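Local coordinates for protein possible thiamine biosynthesis enzyme (Candida albicans, PDB 2X7Q) that is of unknown function but adopts the periplasmic binding protein fold and probably binds a small molecule, perhaps one connected with thiamine biosynthesis, at residues E24-P29 with V262-R267; H89-Y94 with N306-N311; T93-P98 with S201-A206; A225-I230 with S266-T271. The protein carries 1 engineered substitution. All coordinates share one frame; numbering follows the deposited sequence.

How the interactions relate
Interactions 1, 2 and 3 meet around strand 88-95: interactions 2 and 3 share T93 and Y94, and Y94 OH lies 2.7 Å from F26 O of interaction 1, a probable hydrogen bond. The centres of interactions 1 and 3 are about 8 Å apart, and the side chains of F26 and S97 each come within about 4 Å of a glycerol, probably from crystallisation, which may mark a pocket. The loop 262-271 serves interactions 1 and 4, which share S266 and R267. D92 OD1 ties interaction 2 to G269 N of interaction 4 at 2.8 Å. Interaction 2 lies farther from the chain centre than interactions 1 and 3, the N306 side chain about 9 Å from a calcium ion.

Interaction 1: residues E24-P29 with V262-R267; sequences EHFSTP and VEFNSR
F26 and F264 belong to an aromatic cluster, lined by P29 and V262, beside the probable ligand pocket, where a bound glycerol lies about 4 Å from the F26 side chain. The phenyl ring of F264 is the centre of the contact. P29 meets it tip to tip: CG of P29 lies 3.4 Å from the centroid of the F264 ring and 10° off the ring normal, a CH-pi contact over the middle of one face. The opposite face carries CG2 of V262, offset toward the rim, so the ring is held between a proline and a valine methyl. At its edge, F26 O approaches F264 CE2 to 3.1 Å, near the ring plane. That carbonyl oxygen also accepts a hydrogen bond from Y94 OH. A chi1 of -65° puts CG of F264 anti to the carbonyl carbon, and the ring then lies against the start of helix 28-35. The loop containing F264 thus packs against the short 3-10 turn 25-27 that leads into this helix, in the lobe of the binding-protein fold built on strands 17-21 and 88-95. The turn is pinned from within: S27 OG donates to E24 O at 2.7 Å, and T28 OG1 to H25 O at 2.8 Å, each alongside a backbone N-H to the same oxygen. F26 and V262 slide past each other in opposite directions, with V262 CG2 at the phenyl edge, 3.9 Å from F26 CE2. H25 CD2 rests over one face of the F26 ring, while W258 meets that ring edge-to-face.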
loop_
_atom_site.group_PDB
_atom_site.type_symbol
_atom_site.label_atom_id
_atom_site.label_comp_id
_atom_site.label_asym_id
_atom_site.label_seq_id
_atom_site.Cartn_x
_atom_site.Cartn_y
_atom_site.Cartn_z
ATOM N N GLU A 24 -6.269 -4.131 6.532
ATOM C CA GLU A 24 -5.062 -4.703 7.120
ATOM C C GLU A 24 -4.711 -3.979 8.416
ATOM O O GLU A 24 -5.436 -3.085 8.853
ATOM C CB GLU A 24 -3.889 -4.626 6.138
ATOM C CG GLU A 24 -4.011 -5.558 4.947
ATOM C CD GLU A 24 -2.805 -5.505 4.037
ATOM O OE1 GLU A 24 -2.173 -4.437 3.949
ATOM O OE2 GLU A 24 -2.495 -6.526 3.392
ATOM N N HIS A 25 -3.595 -4.361 9.026
ATOM C CA HIS A 25 -3.146 -3.721 10.256
ATOM C C HIS A 25 -2.905 -2.227 10.059
ATOM O O HIS A 25 -3.067 -1.439 10.988
ATOM C CB HIS A 25 -1.878 -4.398 10.786
ATOM C CG HIS A 25 -0.911 -4.790 9.713
ATOM N ND1 HIS A 25 -0.273 -6.020 9.699
ATOM C CD2 HIS A 25 -0.475 -4.134 8.618
ATOM C CE1 HIS A 25 0.512 -6.089 8.644
ATOM N NE2 HIS A 25 0.411 -4.959 7.966
ATOM N N PHE A 26 -2.520 -1.839 8.847
ATOM C CA PHE A 26 -2.224 -0.438 8.556
ATOM C C PHE A 26 -3.457 0.457 8.649
ATOM O O PHE A 26 -3.339 1.662 8.863
ATOM C CB PHE A 26 -1.587 -0.292 7.170
ATOM C CG PHE A 26 -0.200 -0.853 7.079
ATOM C CD1 PHE A 26 0.047 -2.018 6.371
ATOM C CD2 PHE A 26 0.858 -0.217 7.706
ATOM C CE1 PHE A 26 1.325 -2.535 6.288
ATOM C CE2 PHE A 26 2.138 -0.730 7.628
ATOM C CZ PHE A 26 2.372 -1.891 6.918
ATOM N N SER A 27 -4.636 -0.133 8.486
ATOM C CA SER A 27 -5.878 0.633 8.482
ATOM C C SER A 27 -6.359 0.936 9.898
ATOM O O SER A 27 -7.406 1.557 10.085
ATOM C CB SER A 27 -6.966 -0.119 7.717
ATOM O OG SER A 27 -7.365 -1.283 8.411
ATOM N N THR A 28 -5.591 0.500 10.891
ATOM C CA THR A 28 -5.962 0.683 12.292
ATOM C C THR A 28 -6.327 2.129 12.648
ATOM O O THR A 28 -7.392 2.372 13.213
ATOM C CB THR A 28 -4.862 0.160 13.243
ATOM O OG1 THR A 28 -4.789 -1.267 13.155
ATOM C CG2 THR A 28 -5.168 0.549 14.675
ATOM N N PRO A 29 -5.447 3.091 12.323
ATOM C CA PRO A 29 -5.729 4.496 12.644
ATOM C C PRO A 29 -7.058 4.971 12.061
ATOM O O PRO A 29 -7.753 5.766 12.693
ATOM C CB PRO A 29 -4.568 5.243 11.982
ATOM C CG PRO A 29 -3.461 4.252 11.945
ATOM C CD PRO A 29 -4.123 2.929 11.695
ATOM N N VAL A 262 6.130 -0.120 12.579
ATOM C CA VAL A 262 5.351 0.850 11.813
ATOM C C VAL A 262 5.399 2.255 12.400
ATOM O O VAL A 262 5.393 2.429 13.617
ATOM C CB VAL A 262 3.877 0.412 11.681
ATOM C CG1 VAL A 262 3.234 0.264 13.047
ATOM C CG2 VAL A 262 3.098 1.392 10.818
ATOM N N GLU A 263 5.462 3.251 11.521
ATOM C CA GLU A 263 5.367 4.647 11.929
ATOM C C GLU A 263 4.423 5.407 11.005
ATOM O O GLU A 263 4.805 5.799 9.904
ATOM C CB GLU A 263 6.739 5.323 11.932
ATOM C CG GLU A 263 6.688 6.787 12.357
ATOM C CD GLU A 263 7.997 7.516 12.139
ATOM O OE1 GLU A 263 8.793 7.073 11.286
ATOM O OE2 GLU A 263 8.227 8.542 12.812
ATOM N N PHE A 264 3.191 5.611 11.456
ATOM C CA PHE A 264 2.231 6.399 10.696
ATOM C C PHE A 264 2.662 7.861 10.674
ATOM O O PHE A 264 3.351 8.328 11.581
ATOM C CB PHE A 264 0.832 6.259 11.296
ATOM C CG PHE A 264 0.268 4.869 11.198
ATOM C CD1 PHE A 264 0.357 3.990 12.268
ATOM C CD2 PHE A 264 -0.351 4.440 10.034
ATOM C CE1 PHE A 264 -0.162 2.709 12.177
ATOM C CE2 PHE A 264 -0.872 3.160 9.938
ATOM C CZ PHE A 264 -0.777 2.295 11.011
ATOM N N ASN A 265 2.264 8.580 9.629
ATOM C CA ASN A 265 2.618 9.988 9.497
ATOM C C ASN A 265 1.818 10.863 10.454
ATOM O O ASN A 265 0.724 11.312 10.126
ATOM C CB ASN A 265 2.416 10.459 8.054
ATOM C CG ASN A 265 2.881 11.886 7.835
ATOM O OD1 ASN A 265 3.559 12.470 8.680
ATOM N ND2 ASN A 265 2.515 12.458 6.694
ATOM N N SER A 266 2.373 11.106 11.638
ATOM C CA SER A 266 1.703 11.924 12.642
ATOM C C SER A 266 1.626 13.379 12.197
ATOM O O SER A 266 0.890 14.177 12.777
ATOM C CB SER A 266 2.431 11.831 13.982
ATOM O OG SER A 266 3.729 12.384 13.900
ATOM N N ARG A 267 2.383 13.716 11.159
ATOM C CA ARG A 267 2.426 15.083 10.655
ATOM C C ARG A 267 1.544 15.246 9.421
ATOM O O ARG A 267 1.540 16.300 8.785
ATOM C CB ARG A 267 3.865 15.483 10.327
ATOM C CG ARG A 267 4.858 15.209 11.437
ATOM C CD ARG A 267 4.454 15.896 12.731
ATOM N NE ARG A 267 4.299 17.336 12.558
ATOM C CZ ARG A 267 3.287 18.044 13.048
ATOM N NH1 ARG A 267 2.332 17.446 13.748
ATOM N NH2 ARG A 267 3.227 19.351 12.839
#

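Interaction 2: residues H89-Y94 with N306-N311; sequences HVLDTY and NVKKTN
L91 O, which packs 3.5 Å from K308 CB, accepts hydrogen bonds from two waters. Water 1 and water 2 each lie 2.9 Å from L91 O; water 2 also donates to T310 O at the same length, whereas the second bond of water 1 to T310 O is weak. A third water joins the side chains farther along, donating to D92 OD1 and accepting from N311 ND2. Without that water the two groups do not bond: OD1 of D92 and ND2 of N311 stand 3.7 Å apart, the carboxylate and amide planes turned by 38°. D92 OD1 has a further donor in G269 N, and its other oxygen, OD2, accepts from T93 N at 2.6 Å on the anti side, so both carboxylate oxygens are engaged.

Nearer the start of the segments the chains bond directly. V90 N donates to N306 O at 3.0 Å, and K308 N returns a bond to V90 O at 3.1 Å that is nearly straight (170°). H89 stacks on the N306 amide with the two planes 10° apart, its CD2 approaching N306 CA. On the same side of the strand as H89, the side chains of L91 and K308 lie next to each other and point the same way, with L91 CD2 3.9 Å from K308 CG. This pattern, V90 bonded to the residues before and after V307, is that of a single parallel bridge on the outermost strand of a five-stranded mixed sheet; on the strand's inner side, L91 and D92 both face V205 in a classic beta bulge.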
loop_
_atom_site.group_PDB
_atom_site.type_symbol
_atom_site.label_atom_id
_atom_site.label_comp_id
_atom_site.label_asym_id
_atom_site.label_seq_id
_atom_site.Cartn_x
_atom_site.Cartn_y
_atom_site.Cartn_z
ATOM N N HIS A 89 -4.127 11.822 -8.044
ATOM C CA HIS A 89 -3.343 12.766 -7.256
ATOM C C HIS A 89 -2.919 12.186 -5.910
ATOM O O HIS A 89 -3.752 11.709 -5.137
ATOM C CB HIS A 89 -4.128 14.062 -7.037
ATOM C CG HIS A 89 -4.246 14.913 -8.262
ATOM N ND1 HIS A 89 -5.193 14.688 -9.239
ATOM C CD2 HIS A 89 -3.542 15.996 -8.666
ATOM C CE1 HIS A 89 -5.064 15.592 -10.191
ATOM N NE2 HIS A 89 -4.068 16.399 -9.870
ATOM N N VAL A 90 -1.619 12.231 -5.639
ATOM C CA VAL A 90 -1.093 11.828 -4.341
ATOM C C VAL A 90 -1.063 13.033 -3.407
ATOM O O VAL A 90 -0.261 13.951 -3.591
ATOM C CB VAL A 90 0.325 11.238 -4.457
ATOM C CG1 VAL A 90 0.871 10.891 -3.080
ATOM C CG2 VAL A 90 0.318 10.011 -5.358
ATOM N N LEU A 91 -1.936 13.021 -2.406
ATOM C CA LEU A 91 -2.112 14.170 -1.524
ATOM C C LEU A 91 -1.086 14.228 -0.397
ATOM O O LEU A 91 -0.466 15.267 -0.166
ATOM C CB LEU A 91 -3.527 14.178 -0.942
ATOM C CG LEU A 91 -4.665 14.264 -1.959
ATOM C CD1 LEU A 91 -6.012 14.170 -1.265
ATOM C CD2 LEU A 91 -4.561 15.548 -2.765
ATOM N N ASP A 92 -0.915 13.115 0.310
ATOM C CA ASP A 92 -0.020 13.081 1.460
ATOM C C ASP A 92 0.415 11.656 1.789
ATOM O O ASP A 92 -0.062 10.697 1.184
ATOM C CB ASP A 92 -0.700 13.721 2.674
ATOM C CG ASP A 92 0.286 14.384 3.617
ATOM O OD1 ASP A 92 -0.132 15.279 4.381
ATOM O OD2 ASP A 92 1.479 14.019 3.589
ATOM N N THR A 93 1.324 11.526 2.750
ATOM C CA THR A 93 1.817 10.223 3.178
ATOM C C THR A 93 1.027 9.703 4.375
ATOM O O THR A 93 0.822 10.422 5.352
ATOM C CB THR A 93 3.307 10.286 3.558
ATOM O OG1 THR A 93 4.065 10.772 2.444
ATOM C CG2 THR A 93 3.817 8.909 3.954
ATOM N N TYR A 94 0.587 8.451 4.293
ATOM C CA TYR A 94 -0.172 7.825 5.369
ATOM C C TYR A 94 0.748 7.039 6.299
ATOM O O TYR A 94 0.624 7.110 7.522
ATOM C CB TYR A 94 -1.250 6.908 4.789
ATOM C CG TYR A 94 -2.069 6.180 5.829
ATOM C CD1 TYR A 94 -2.940 6.869 6.662
ATOM C CD2 TYR A 94 -1.981 4.801 5.972
ATOM C CE1 TYR A 94 -3.694 6.209 7.613
ATOM C CE2 TYR A 94 -2.730 4.131 6.918
ATOM C CZ TYR A 94 -3.586 4.841 7.735
ATOM O OH TYR A 94 -4.335 4.179 8.677
ATOM N N ASN A 306 0.968 16.065 -10.388
ATOM C CA ASN A 306 -0.021 15.266 -9.671
ATOM C C ASN A 306 0.412 14.828 -8.272
ATOM O O ASN A 306 -0.312 14.096 -7.597
ATOM C CB ASN A 306 -0.429 14.043 -10.500
ATOM C CG ASN A 306 -1.223 14.413 -11.742
ATOM O OD1 ASN A 306 -2.282 13.845 -12.008
ATOM N ND2 ASN A 306 -0.712 15.367 -12.510
ATOM N N VAL A 307 1.590 15.269 -7.840
ATOM C CA VAL A 307 2.053 14.978 -6.487
ATOM C C VAL A 307 2.181 16.263 -5.673
ATOM O O VAL A 307 2.996 17.133 -5.988
ATOM C CB VAL A 307 3.399 14.223 -6.480
ATOM C CG1 VAL A 307 3.801 13.877 -5.054
ATOM C CG2 VAL A 307 3.305 12.963 -7.326
ATOM N N LYS A 308 1.370 16.374 -4.626
ATOM C CA LYS A 308 1.306 17.586 -3.814
ATOM C C LYS A 308 2.634 17.937 -3.143
ATOM O O LYS A 308 3.320 17.065 -2.607
ATOM C CB LYS A 308 0.210 17.455 -2.752
ATOM C CG LYS A 308 -1.210 17.549 -3.298
ATOM C CD LYS A 308 -1.514 18.951 -3.799
ATOM C CE LYS A 308 -2.960 19.076 -4.258
ATOM N NZ LYS A 308 -3.278 20.467 -4.685
ATOM N N LYS A 309 2.990 19.218 -3.185
ATOM C CA LYS A 309 4.147 19.719 -2.454
ATOM C C LYS A 309 3.696 20.714 -1.392
ATOM O O LYS A 309 4.511 21.389 -0.763
ATOM C CB LYS A 309 5.160 20.363 -3.403
ATOM C CG LYS A 309 5.930 19.360 -4.253
ATOM C CD LYS A 309 7.185 19.978 -4.860
ATOM C CE LYS A 309 6.855 20.912 -6.018
ATOM N NZ LYS A 309 6.327 20.173 -7.201
ATOM N N THR A 310 2.382 20.794 -1.202
ATOM C CA THR A 310 1.792 21.654 -0.184
ATOM C C THR A 310 0.632 20.937 0.498
ATOM O O THR A 310 0.226 19.854 0.075
ATOM C CB THR A 310 1.271 22.973 -0.784
ATOM O OG1 THR A 310 0.172 22.701 -1.663
ATOM C CG2 THR A 310 2.370 23.684 -1.557
ATOM N N ASN A 311 0.105 21.547 1.553
ATOM C CA ASN A 311 -1.064 21.014 2.237
ATOM C C ASN A 311 -2.333 21.729 1.792
ATOM O O ASN A 311 -2.288 22.879 1.352
ATOM C CB ASN A 311 -0.901 21.134 3.754
ATOM C CG ASN A 311 0.205 20.251 4.293
ATOM O OD1 ASN A 311 1.122 20.728 4.959
ATOM N ND2 ASN A 311 0.127 18.957 4.004
HETATM O O HOH W 1 1.690 16.901 0.734
HETATM O O HOH W 2 -1.789 17.844 0.270
HETATM O O HOH W 3 -1.937 17.059 3.025
#

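Interaction 3: residues T93-P98 with S201-A206; sequences TYVKSP and SSWVVA
T93 sets its CG2 3.4 Å from W203 O, and its backbone faces V204 in an antiparallel non-hydrogen-bonded pair; the same methyl also touches S201 CB. At Y94 the chain turns a corner. Y94 N donates to W203 O at 2.8 Å, and V95 N reaches that same oxygen at 3.2 Å. Both N-H groups come from one face of the carbonyl, each 49° out of its plane. Two successive donors on one acceptor fit the one-residue shift in register between T93 and V95, a beta bulge. The Y94 side chain runs beside that of W203, which brings W203 CB to the edge of the phenol ring, 3.8 Å from CD2; the far hydroxyl is used on F26 O.

V95 pairs with W203 in a hydrogen-bonded antiparallel pair, and the two side chains lie together on one face of the sheet, CB to CB 3.6 Å. Here strand 88-95 ends beside the start of strand 203-208, and the chain leaves to strand 100-106 and returns from strand 190-197. Two such adjacent crossings are consistent with the hinge between the two lobes of a periplasmic binding protein.

At K96 and S97 serine hydroxyls replace the ladder. S201 OG donates to K96 O at 2.9 Å. S202 OG gives S97 O a bond of the same length, with a C=O...O angle of 163°; it is placed there by a chi1 of 54°, which puts OG between the backbone N and the carbonyl carbon. The backbone N of S202 adds a weak bond to S97 O. P98 O hydrogen-bonds to a glycerol, probably from the crystallisation liquor.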
loop_
_atom_site.group_PDB
_atom_site.type_symbol
_atom_site.label_atom_id
_atom_site.label_comp_id
_atom_site.label_asym_id
_atom_site.label_seq_id
_atom_site.Cartn_x
_atom_site.Cartn_y
_atom_site.Cartn_z
ATOM N N THR A 93 1.324 11.526 2.750
ATOM C CA THR A 93 1.817 10.223 3.178
ATOM C C THR A 93 1.027 9.703 4.375
ATOM O O THR A 93 0.822 10.422 5.352
ATOM C CB THR A 93 3.307 10.286 3.558
ATOM O OG1 THR A 93 4.065 10.772 2.444
ATOM C CG2 THR A 93 3.817 8.909 3.954
ATOM N N TYR A 94 0.587 8.451 4.293
ATOM C CA TYR A 94 -0.172 7.825 5.369
ATOM C C TYR A 94 0.748 7.039 6.299
ATOM O O TYR A 94 0.624 7.110 7.522
ATOM C CB TYR A 94 -1.250 6.908 4.789
ATOM C CG TYR A 94 -2.069 6.180 5.829
ATOM C CD1 TYR A 94 -2.940 6.869 6.662
ATOM C CD2 TYR A 94 -1.981 4.801 5.972
ATOM C CE1 TYR A 94 -3.694 6.209 7.613
ATOM C CE2 TYR A 94 -2.730 4.131 6.918
ATOM C CZ TYR A 94 -3.586 4.841 7.735
ATOM O OH TYR A 94 -4.335 4.179 8.677
ATOM N N VAL A 95 1.671 6.287 5.708
ATOM C CA VAL A 95 2.660 5.543 6.476
ATOM C C VAL A 95 4.072 5.942 6.068
ATOM O O VAL A 95 4.435 5.870 4.894
ATOM C CB VAL A 95 2.491 4.026 6.303
ATOM C CG1 VAL A 95 3.628 3.291 6.988
ATOM C CG2 VAL A 95 1.148 3.580 6.858
ATOM N N LYS A 96 4.863 6.363 7.048
ATOM C CA LYS A 96 6.212 6.850 6.793
ATOM C C LYS A 96 7.222 5.711 6.666
ATOM O O LYS A 96 8.114 5.750 5.817
ATOM C CB LYS A 96 6.639 7.813 7.901
ATOM C CG LYS A 96 7.992 8.461 7.675
ATOM C CD LYS A 96 8.268 9.508 8.736
ATOM C CE LYS A 96 7.180 10.570 8.750
ATOM N NZ LYS A 96 7.425 11.597 9.801
ATOM N N SER A 97 7.078 4.700 7.519
ATOM C CA SER A 97 7.994 3.564 7.522
ATOM C C SER A 97 7.845 2.720 6.254
ATOM O O SER A 97 6.773 2.675 5.654
ATOM C CB SER A 97 7.771 2.703 8.768
ATOM O OG SER A 97 6.403 2.367 8.915
ATOM N N PRO A 98 8.930 2.049 5.841
ATOM C CA PRO A 98 8.930 1.225 4.626
ATOM C C PRO A 98 8.192 -0.092 4.820
ATOM O O PRO A 98 8.124 -0.584 5.946
ATOM C CB PRO A 98 10.416 0.951 4.398
ATOM C CG PRO A 98 11.016 0.999 5.753
ATOM C CD PRO A 98 10.250 2.068 6.496
ATOM N N SER A 201 8.542 5.330 1.545
ATOM C CA SER A 201 7.415 5.254 2.468
ATOM C C SER A 201 6.322 4.412 1.818
ATOM O O SER A 201 6.078 4.528 0.620
ATOM C CB SER A 201 6.893 6.651 2.804
ATOM O OG SER A 201 7.873 7.406 3.496
ATOM N N SER A 202 5.664 3.571 2.609
ATOM C CA SER A 202 4.805 2.523 2.060
ATOM C C SER A 202 3.388 2.944 1.666
ATOM O O SER A 202 2.832 2.413 0.704
ATOM C CB SER A 202 4.753 1.327 3.014
ATOM O OG SER A 202 4.359 1.720 4.312
ATOM N N TRP A 203 2.802 3.887 2.397
ATOM C CA TRP A 203 1.403 4.244 2.170
ATOM C C TRP A 203 1.179 5.736 1.934
ATOM O O TRP A 203 1.836 6.580 2.546
ATOM C CB TRP A 203 0.544 3.757 3.339
ATOM C CG TRP A 203 0.498 2.263 3.456
ATOM C CD1 TRP A 203 1.465 1.451 3.970
ATOM C CD2 TRP A 203 -0.576 1.399 3.050
ATOM N NE1 TRP A 203 1.063 0.139 3.909
ATOM C CE2 TRP A 203 -0.181 0.081 3.349
ATOM C CE3 TRP A 203 -1.823 1.620 2.462
ATOM C CZ2 TRP A 203 -1.002 -1.018 3.078
ATOM C CZ3 TRP A 203 -2.631 0.527 2.196
ATOM C CH2 TRP A 203 -2.218 -0.773 2.503
ATOM N N VAL A 204 0.240 6.048 1.045
ATOM C CA VAL A 204 -0.099 7.430 0.729
ATOM C C VAL A 204 -1.609 7.596 0.594
ATOM O O VAL A 204 -2.338 6.616 0.428
ATOM C CB VAL A 204 0.562 7.892 -0.583
ATOM C CG1 VAL A 204 2.075 7.877 -0.459
ATOM C CG2 VAL A 204 0.103 7.019 -1.743
ATOM N N VAL A 205 -2.070 8.840 0.670
ATOM C CA VAL A 205 -3.482 9.144 0.474
ATOM C C VAL A 205 -3.684 9.730 -0.920
ATOM O O VAL A 205 -3.100 10.761 -1.255
ATOM C CB VAL A 205 -3.997 10.142 1.526
ATOM C CG1 VAL A 205 -5.455 10.488 1.265
ATOM C CG2 VAL A 205 -3.820 9.573 2.926
ATOM N N ALA A 206 -4.503 9.070 -1.734
ATOM C CA ALA A 206 -4.713 9.514 -3.108
ATOM C C ALA A 206 -6.168 9.877 -3.389
ATOM O O ALA A 206 -7.080 9.433 -2.687
ATOM C CB ALA A 206 -4.227 8.458 -4.091
#

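Interaction 4: residues A225-I230 with S266-T271; sequences AVNQGI and SRIGKT
N227 uses one amide nitrogen to hold two carbonyls of the loop 266-271. ND2 of N227 donates to I268 O at 2.9 Å with an almost straight N-H...O angle of 175°, and this acceptor lies essentially in the amide plane. The bond from N227 ND2 to S266 O is equally long but bent to 122°, and is weak. The asparagine CG stands anti to the backbone N, and this chi1 of -175° sets CG off the helix on the loop's side; K270 CG lies 3.8 Å from ND2.

Beside the amide the contact is apolar. I268 has CG1 anti to the backbone N, while its CG2 takes the crowded position between N and the carbonyl carbon. There CG2 rests 3.8 Å from N227 CB and 3.9 Å from I230 CD1, the I230 and I268 side chains crossing at about a right angle. I230 also sends CG2 to S266 CA at 4.0 Å. The loop itself is a tight turn, with K270 N and T271 N both bonded to R267 O and G269 at a positive phi; K270 CB lies over one face of the R267 guanidinium, near its rim.

Thus the loop between helices 252-259 and 275-289 is fixed against helix 216-235, with I268 also touching I223 of that helix and D92 of strand 88-95.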
loop_
_atom_site.group_PDB
_atom_site.type_symbol
_atom_site.label_atom_id
_atom_site.label_comp_id
_atom_site.label_asym_id
_atom_site.label_seq_id
_atom_site.Cartn_x
_atom_site.Cartn_y
_atom_site.Cartn_z
ATOM N N ALA A 225 -8.706 14.519 10.386
ATOM C CA ALA A 225 -9.323 13.493 11.219
ATOM C C ALA A 225 -8.412 12.272 11.306
ATOM O O ALA A 225 -8.286 11.656 12.363
ATOM C CB ALA A 225 -10.683 13.105 10.663
ATOM N N VAL A 226 -7.785 11.926 10.186
ATOM C CA VAL A 226 -6.831 10.825 10.147
ATOM C C VAL A 226 -5.626 11.131 11.030
ATOM O O VAL A 226 -5.082 10.242 11.679
ATOM C CB VAL A 226 -6.359 10.537 8.707
ATOM C CG1 VAL A 226 -5.249 9.501 8.705
ATOM C CG2 VAL A 226 -7.528 10.081 7.846
ATOM N N ASN A 227 -5.221 12.397 11.060
ATOM C CA ASN A 227 -4.109 12.825 11.901
ATOM C C ASN A 227 -4.392 12.549 13.372
ATOM O O ASN A 227 -3.511 12.122 14.114
ATOM C CB ASN A 227 -3.820 14.316 11.695
ATOM C CG ASN A 227 -2.594 14.784 12.455
ATOM O OD1 ASN A 227 -2.533 14.696 13.683
ATOM N ND2 ASN A 227 -1.605 15.283 11.725
ATOM N N GLN A 228 -5.629 12.803 13.787
ATOM C CA GLN A 228 -6.049 12.535 15.157
ATOM C C GLN A 228 -6.171 11.033 15.390
ATOM O O GLN A 228 -5.867 10.539 16.474
ATOM C CB GLN A 228 -7.380 13.228 15.460
ATOM C CG GLN A 228 -7.281 14.740 15.595
ATOM C CD GLN A 228 -8.592 15.378 16.006
ATOM O OE1 GLN A 228 -9.658 14.987 15.535
ATOM N NE2 GLN A 228 -8.517 16.369 16.887
ATOM N N GLY A 229 -6.619 10.312 14.367
ATOM C CA GLY A 229 -6.735 8.867 14.444
ATOM C C GLY A 229 -5.376 8.218 14.616
ATOM O O GLY A 229 -5.243 7.203 15.300
ATOM N N ILE A 230 -4.365 8.812 13.992
ATOM C CA ILE A 230 -2.995 8.335 14.112
ATOM C C ILE A 230 -2.449 8.597 15.513
ATOM O O ILE A 230 -1.788 7.740 16.098
ATOM C CB ILE A 230 -2.074 9.006 13.074
ATOM C CG1 ILE A 230 -2.426 8.534 11.662
ATOM C CG2 ILE A 230 -0.618 8.713 13.386
ATOM C CD1 ILE A 230 -1.560 9.142 10.580
ATOM N N SER A 266 2.373 11.106 11.638
ATOM C CA SER A 266 1.703 11.924 12.642
ATOM C C SER A 266 1.626 13.379 12.197
ATOM O O SER A 266 0.890 14.177 12.777
ATOM C CB SER A 266 2.431 11.831 13.982
ATOM O OG SER A 266 3.729 12.384 13.900
ATOM N N ARG A 267 2.383 13.716 11.159
ATOM C CA ARG A 267 2.426 15.083 10.655
ATOM C C ARG A 267 1.544 15.246 9.421
ATOM O O ARG A 267 1.540 16.300 8.785
ATOM C CB ARG A 267 3.865 15.483 10.327
ATOM C CG ARG A 267 4.858 15.209 11.437
ATOM C CD ARG A 267 4.454 15.896 12.731
ATOM N NE ARG A 267 4.299 17.336 12.558
ATOM C CZ ARG A 267 3.287 18.044 13.048
ATOM N NH1 ARG A 267 2.332 17.446 13.748
ATOM N NH2 ARG A 267 3.227 19.351 12.839
ATOM N N ILE A 268 0.791 14.201 9.090
ATOM C CA ILE A 268 -0.061 14.218 7.903
ATOM C C ILE A 268 -1.026 15.406 7.921
ATOM O O ILE A 268 -1.807 15.575 8.861
ATOM C CB ILE A 268 -0.836 12.889 7.729
ATOM C CG1 ILE A 268 -1.589 12.874 6.396
ATOM C CG2 ILE A 268 -1.781 12.651 8.901
ATOM C CD1 ILE A 268 -2.348 11.583 6.137
ATOM N N GLY A 269 -0.946 16.238 6.887
ATOM C CA GLY A 269 -1.795 17.410 6.780
ATOM C C GLY A 269 -1.165 18.655 7.376
ATOM O O GLY A 269 -1.580 19.775 7.075
ATOM N N LYS A 270 -0.163 18.459 8.229
ATOM C CA LYS A 270 0.519 19.575 8.876
ATOM C C LYS A 270 1.725 20.032 8.059
ATOM O O LYS A 270 2.103 21.204 8.093
ATOM C CB LYS A 270 0.959 19.193 10.293
ATOM C CG LYS A 270 -0.171 18.718 11.193
ATOM C CD LYS A 270 -1.331 19.704 11.196
ATOM C CE LYS A 270 -2.432 19.271 12.157
ATOM N NZ LYS A 270 -3.723 19.956 11.864
ATOM N N THR A 271 2.320 19.098 7.324
ATOM C CA THR A 271 3.482 19.394 6.494
ATOM C C THR A 271 3.425 18.598 5.192
ATOM O O THR A 271 2.937 17.470 5.176
ATOM C CB THR A 271 4.794 19.081 7.237
ATOM O OG1 THR A 271 5.911 19.545 6.470
ATOM C CG2 THR A 271 4.930 17.584 7.476
#